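Local coordinates for CheC, inhibitor of MCP methylation / FliN fusion protein (Thermotoga maritima, PDB 4HYN) that is a flagellar rotor protein, FliY, whose CheC-like domain belongs to a phosphatase family and probably dephosphorylates the chemotaxis response regulator CheY, at residues I37-K48 / P158-M169. Residues are numbered along the deposited sequence; the frame is centred on the assembly and turned at random.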
loop_
_atom_site.group_PDB
_atom_site.type_symbol
_atom_site.label_atom_id
_atom_site.label_comp_id
_atom_site.label_asym_id
_atom_site.label_seq_id
_atom_site.Cartn_x
_atom_site.Cartn_y
_atom_site.Cartn_z
ATOM N N ILE A 37 1.720 -10.400 7.315
ATOM C CA ILE A 37 0.728 -9.454 6.842
ATOM C C ILE A 37 -0.574 -10.133 6.422
ATOM O O ILE A 37 -0.574 -11.230 5.874
ATOM C CB ILE A 37 1.312 -8.547 5.728
ATOM C CG1 ILE A 37 2.216 -7.488 6.370
ATOM C CG2 ILE A 37 0.209 -7.870 4.936
ATOM C CD1 ILE A 37 2.847 -6.521 5.390
ATOM N N THR A 38 -1.683 -9.482 6.747
ATOM C CA THR A 38 -3.020 -9.974 6.442
ATOM C C THR A 38 -3.836 -8.830 5.832
ATOM O O THR A 38 -3.479 -7.667 5.985
ATOM C CB THR A 38 -3.676 -10.524 7.747
ATOM O OG1 THR A 38 -3.293 -11.892 7.926
ATOM C CG2 THR A 38 -5.199 -10.409 7.737
ATOM N N VAL A 39 -4.892 -9.169 5.100
ATOM C CA VAL A 39 -5.759 -8.173 4.466
ATOM C C VAL A 39 -7.202 -8.356 4.939
ATOM O O VAL A 39 -8.024 -8.961 4.241
ATOM C CB VAL A 39 -5.738 -8.299 2.930
ATOM C CG1 VAL A 39 -6.408 -7.097 2.317
ATOM C CG2 VAL A 39 -4.321 -8.450 2.421
ATOM N N PRO A 40 -7.544 -7.794 6.110
ATOM C CA PRO A 40 -8.899 -7.912 6.669
ATOM C C PRO A 40 -9.998 -7.187 5.899
ATOM O O PRO A 40 -11.130 -7.656 5.840
ATOM C CB PRO A 40 -8.755 -7.304 8.071
ATOM C CG PRO A 40 -7.259 -7.368 8.349
ATOM C CD PRO A 40 -6.674 -7.026 7.015
ATOM N N THR A 41 -9.655 -6.074 5.268
ATOM C CA THR A 41 -10.660 -5.283 4.580
ATOM C C THR A 41 -10.334 -4.828 3.157
ATOM O O THR A 41 -9.174 -4.637 2.804
ATOM C CB THR A 41 -11.002 -4.053 5.468
ATOM O OG1 THR A 41 -11.759 -4.489 6.603
ATOM C CG2 THR A 41 -11.785 -3.014 4.716
ATOM N N VAL A 42 -11.384 -4.748 2.336
ATOM C CA VAL A 42 -11.320 -4.270 0.953
ATOM C C VAL A 42 -12.622 -3.487 0.778
ATOM O O VAL A 42 -13.716 -4.051 0.789
ATOM C CB VAL A 42 -11.242 -5.409 -0.097
ATOM C CG1 VAL A 42 -11.140 -4.807 -1.499
ATOM C CG2 VAL A 42 -10.037 -6.294 0.164
ATOM N N ARG A 43 -12.491 -2.178 0.636
ATOM C CA ARG A 43 -13.641 -1.291 0.526
ATOM C C ARG A 43 -13.679 -0.473 -0.764
ATOM O O ARG A 43 -12.663 0.060 -1.193
ATOM C CB ARG A 43 -13.628 -0.366 1.750
ATOM C CG ARG A 43 -14.593 0.813 1.748
ATOM C CD ARG A 43 -14.323 1.670 2.989
ATOM N NE ARG A 43 -15.237 2.798 3.136
ATOM C CZ ARG A 43 -16.428 2.736 3.731
ATOM N NH1 ARG A 43 -16.869 1.592 4.245
ATOM N NH2 ARG A 43 -17.168 3.833 3.845
ATOM N N GLU A 44 -14.844 -0.420 -1.403
ATOM C CA GLU A 44 -14.991 0.372 -2.611
ATOM C C GLU A 44 -15.430 1.754 -2.154
ATOM O O GLU A 44 -16.297 1.882 -1.292
ATOM C CB GLU A 44 -16.022 -0.222 -3.565
ATOM C CG GLU A 44 -16.065 0.525 -4.895
ATOM C CD GLU A 44 -16.914 -0.151 -5.947
ATOM O OE1 GLU A 44 -17.426 -1.269 -5.704
ATOM O OE2 GLU A 44 -17.068 0.444 -7.028
ATOM N N GLU A 45 -14.850 2.785 -2.756
ATOM C CA GLU A 45 -15.140 4.148 -2.347
ATOM C C GLU A 45 -15.084 5.133 -3.510
ATOM O O GLU A 45 -14.285 4.971 -4.426
ATOM C CB GLU A 45 -14.084 4.557 -1.310
ATOM C CG GLU A 45 -14.397 5.785 -0.491
ATOM C CD GLU A 45 -15.340 5.486 0.654
ATOM O OE1 GLU A 45 -14.852 5.057 1.719
ATOM O OE2 GLU A 45 -16.564 5.676 0.492
ATOM N N LYS A 46 -15.967 6.128 -3.493
ATOM C CA LYS A 46 -15.925 7.167 -4.519
ATOM C C LYS A 46 -14.665 7.977 -4.193
ATOM O O LYS A 46 -14.338 8.167 -3.021
ATOM C CB LYS A 46 -17.127 8.104 -4.412
ATOM C CG LYS A 46 -18.433 7.635 -5.004
ATOM C CD LYS A 46 -19.441 8.763 -4.808
ATOM C CE LYS A 46 -20.840 8.440 -5.290
ATOM N NZ LYS A 46 -21.772 9.582 -4.981
HETATM N N MSE A 47 -13.973 8.453 -5.224
HETATM C CA MSE A 47 -12.753 9.245 -5.055
HETATM C C MSE A 47 -12.940 10.468 -4.147
HETATM O O MSE A 47 -12.064 10.778 -3.339
HETATM C CB MSE A 47 -12.245 9.698 -6.427
HETATM C CG MSE A 47 -10.997 10.583 -6.426
HETATM SE SE MSE A 47 -9.328 9.699 -5.941
HETATM C CE MSE A 47 -8.800 10.875 -4.506
ATOM N N LYS A 48 -14.089 11.135 -4.256
ATOM C CA LYS A 48 -14.356 12.325 -3.455
ATOM C C LYS A 48 -14.436 12.074 -1.958
ATOM O O LYS A 48 -14.293 13.009 -1.173
ATOM C CB LYS A 48 -15.637 13.033 -3.916
ATOM C CG LYS A 48 -16.925 12.295 -3.570
ATOM C CD LYS A 48 -18.153 13.099 -3.970
ATOM C CE LYS A 48 -19.426 12.313 -3.697
ATOM N NZ LYS A 48 -20.648 13.000 -4.222
ATOM N N PRO A 158 -13.952 12.969 -9.155
ATOM C CA PRO A 158 -14.529 12.671 -7.842
ATOM C C PRO A 158 -15.623 11.601 -7.816
ATOM O O PRO A 158 -15.882 11.016 -6.766
ATOM C CB PRO A 158 -15.032 14.035 -7.361
ATOM C CG PRO A 158 -15.204 14.838 -8.621
ATOM C CD PRO A 158 -14.020 14.411 -9.444
ATOM N N GLU A 159 -16.235 11.312 -8.961
ATOM C CA GLU A 159 -17.278 10.290 -8.999
ATOM C C GLU A 159 -16.778 8.915 -9.432
ATOM O O GLU A 159 -17.550 7.953 -9.454
ATOM C CB GLU A 159 -18.458 10.717 -9.882
ATOM C CG GLU A 159 -19.237 11.938 -9.372
ATOM C CD GLU A 159 -19.913 11.710 -8.025
ATOM O OE1 GLU A 159 -20.540 10.647 -7.828
ATOM O OE2 GLU A 159 -19.830 12.610 -7.164
ATOM N N LYS A 160 -15.510 8.811 -9.818
ATOM C CA LYS A 160 -14.980 7.508 -10.208
ATOM C C LYS A 160 -14.534 6.758 -8.959
ATOM O O LYS A 160 -14.030 7.354 -8.005
ATOM C CB LYS A 160 -13.843 7.644 -11.227
ATOM C CG LYS A 160 -14.323 8.141 -12.576
ATOM C CD LYS A 160 -13.197 8.635 -13.466
ATOM C CE LYS A 160 -12.686 7.550 -14.391
ATOM N NZ LYS A 160 -11.843 8.106 -15.499
ATOM N N ASP A 161 -14.739 5.449 -8.960
ATOM C CA ASP A 161 -14.389 4.642 -7.804
ATOM C C ASP A 161 -12.949 4.209 -7.598
ATOM O O ASP A 161 -12.113 4.198 -8.515
ATOM C CB ASP A 161 -15.355 3.464 -7.652
ATOM C CG ASP A 161 -16.751 3.905 -7.184
ATOM O OD1 ASP A 161 -17.053 5.118 -7.214
ATOM O OD2 ASP A 161 -17.553 3.039 -6.783
ATOM N N VAL A 162 -12.695 3.831 -6.356
ATOM C CA VAL A 162 -11.397 3.420 -5.902
ATOM C C VAL A 162 -11.568 2.269 -4.908
ATOM O O VAL A 162 -12.678 2.008 -4.420
ATOM C CB VAL A 162 -10.734 4.633 -5.208
ATOM C CG1 VAL A 162 -10.901 4.564 -3.701
ATOM C CG2 VAL A 162 -9.300 4.784 -5.625
ATOM N N ALA A 163 -10.479 1.553 -4.646
ATOM C CA ALA A 163 -10.494 0.465 -3.679
ATOM C C ALA A 163 -9.525 0.824 -2.563
ATOM O O ALA A 163 -8.369 1.200 -2.819
ATOM C CB ALA A 163 -10.085 -0.839 -4.323
ATOM N N VAL A 164 -10.024 0.779 -1.330
ATOM C CA VAL A 164 -9.210 1.070 -0.163
ATOM C C VAL A 164 -8.962 -0.270 0.508
ATOM O O VAL A 164 -9.885 -0.917 1.004
ATOM C CB VAL A 164 -9.903 2.075 0.795
ATOM C CG1 VAL A 164 -9.059 2.288 2.046
ATOM C CG2 VAL A 164 -10.116 3.420 0.088
ATOM N N VAL A 165 -7.713 -0.715 0.447
ATOM C CA VAL A 165 -7.315 -1.992 1.022
ATOM C C VAL A 165 -6.611 -1.846 2.366
ATOM O O VAL A 165 -5.660 -1.069 2.503
ATOM C CB VAL A 165 -6.383 -2.751 0.056
ATOM C CG1 VAL A 165 -6.187 -4.181 0.531
ATOM C CG2 VAL A 165 -6.943 -2.702 -1.382
ATOM N N GLU A 166 -7.079 -2.604 3.356
ATOM C CA GLU A 166 -6.490 -2.577 4.688
ATOM C C GLU A 166 -5.514 -3.731 4.906
ATOM O O GLU A 166 -5.838 -4.890 4.642
ATOM C CB GLU A 166 -7.572 -2.630 5.760
ATOM C CG GLU A 166 -7.017 -2.609 7.187
ATOM C CD GLU A 166 -8.064 -2.883 8.259
ATOM O OE1 GLU A 166 -7.666 -3.343 9.349
ATOM O OE2 GLU A 166 -9.272 -2.639 8.028
ATOM N N PHE A 167 -4.317 -3.404 5.385
ATOM C CA PHE A 167 -3.305 -4.412 5.673
ATOM C C PHE A 167 -2.997 -4.436 7.158
ATOM O O PHE A 167 -2.783 -3.392 7.767
ATOM C CB PHE A 167 -2.012 -4.119 4.913
ATOM C CG PHE A 167 -2.092 -4.404 3.452
ATOM C CD1 PHE A 167 -2.096 -5.715 2.989
ATOM C CD2 PHE A 167 -2.173 -3.362 2.528
ATOM C CE1 PHE A 167 -2.177 -5.983 1.623
ATOM C CE2 PHE A 167 -2.254 -3.619 1.165
ATOM C CZ PHE A 167 -2.256 -4.929 0.708
ATOM N N GLU A 168 -3.016 -5.621 7.755
ATOM C CA GLU A 168 -2.676 -5.738 9.164
ATOM C C GLU A 168 -1.248 -6.291 9.233
ATOM O O GLU A 168 -0.947 -7.320 8.626
ATOM C CB GLU A 168 -3.637 -6.662 9.909
ATOM C CG GLU A 168 -3.479 -6.535 11.417
ATOM C CD GLU A 168 -4.172 -7.632 12.190
ATOM O OE1 GLU A 168 -5.366 -7.459 12.523
ATOM O OE2 GLU A 168 -3.514 -8.658 12.484
HETATM N N MSE A 169 -0.366 -5.586 9.934
HETATM C CA MSE A 169 1.019 -6.019 10.045
HETATM C C MSE A 169 1.436 -6.389 11.471
HETATM O O MSE A 169 1.186 -5.651 12.430
HETATM C CB MSE A 169 1.955 -4.964 9.443
HETATM C CG MSE A 169 3.419 -5.367 9.402
HETATM SE SE MSE A 169 4.522 -4.192 8.291
HETATM C CE MSE A 169 4.509 -2.628 9.419
#
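The carboxylate of E44, which meets D161 across the strands, is gripped by two backbone N-H groups, OE2 by that of V3 and OE1 by that of L4, while OE2 also lies 2.7 Å from D161 OD2. The E44 chain, fully extended with CG anti to the backbone N (chi1 -174°), reaches across to D161, and the two carboxylates stand nearly perpendicular, their planes 84° apart. Oxygens this close suggest that one of the two acids is protonated, with a raised pKa. Replacing D161 by alanine removes the carboxylate, and E44 OE2 would probably lose its close oxygen partner, as K46 CG would lose the OD1 it lies against. Beyond this pair, E159 spreads its oxygens between two lysines: K48 NZ meets OE2 on the syn lone pair at 3.1 Å, K46 NZ reaches OE1 more weakly. Antiparallel ladder bonds such as V164 N to R43 O, 2.7 Å, join edge strand 35-46 to strand 161-171; the extra residue at P40 interrupts the ladder, which resumes at T38-E168. There V39 CG1 packs on V165 CG1 (3.4 Å) and its CG2 touches CE1 of the F167 ring, also at 3.4 Å. On the other face, within strand 35-46, E45 OE1 sits at the R43 guanidinium edge, 2.7 Å from NE. Apolar side chains thus line the face toward helix 6-30 from V165 to I37, whereas K46-E159-K48 salt bridges join the chains where 35-46 finishes, an end whose strength may vary with pH.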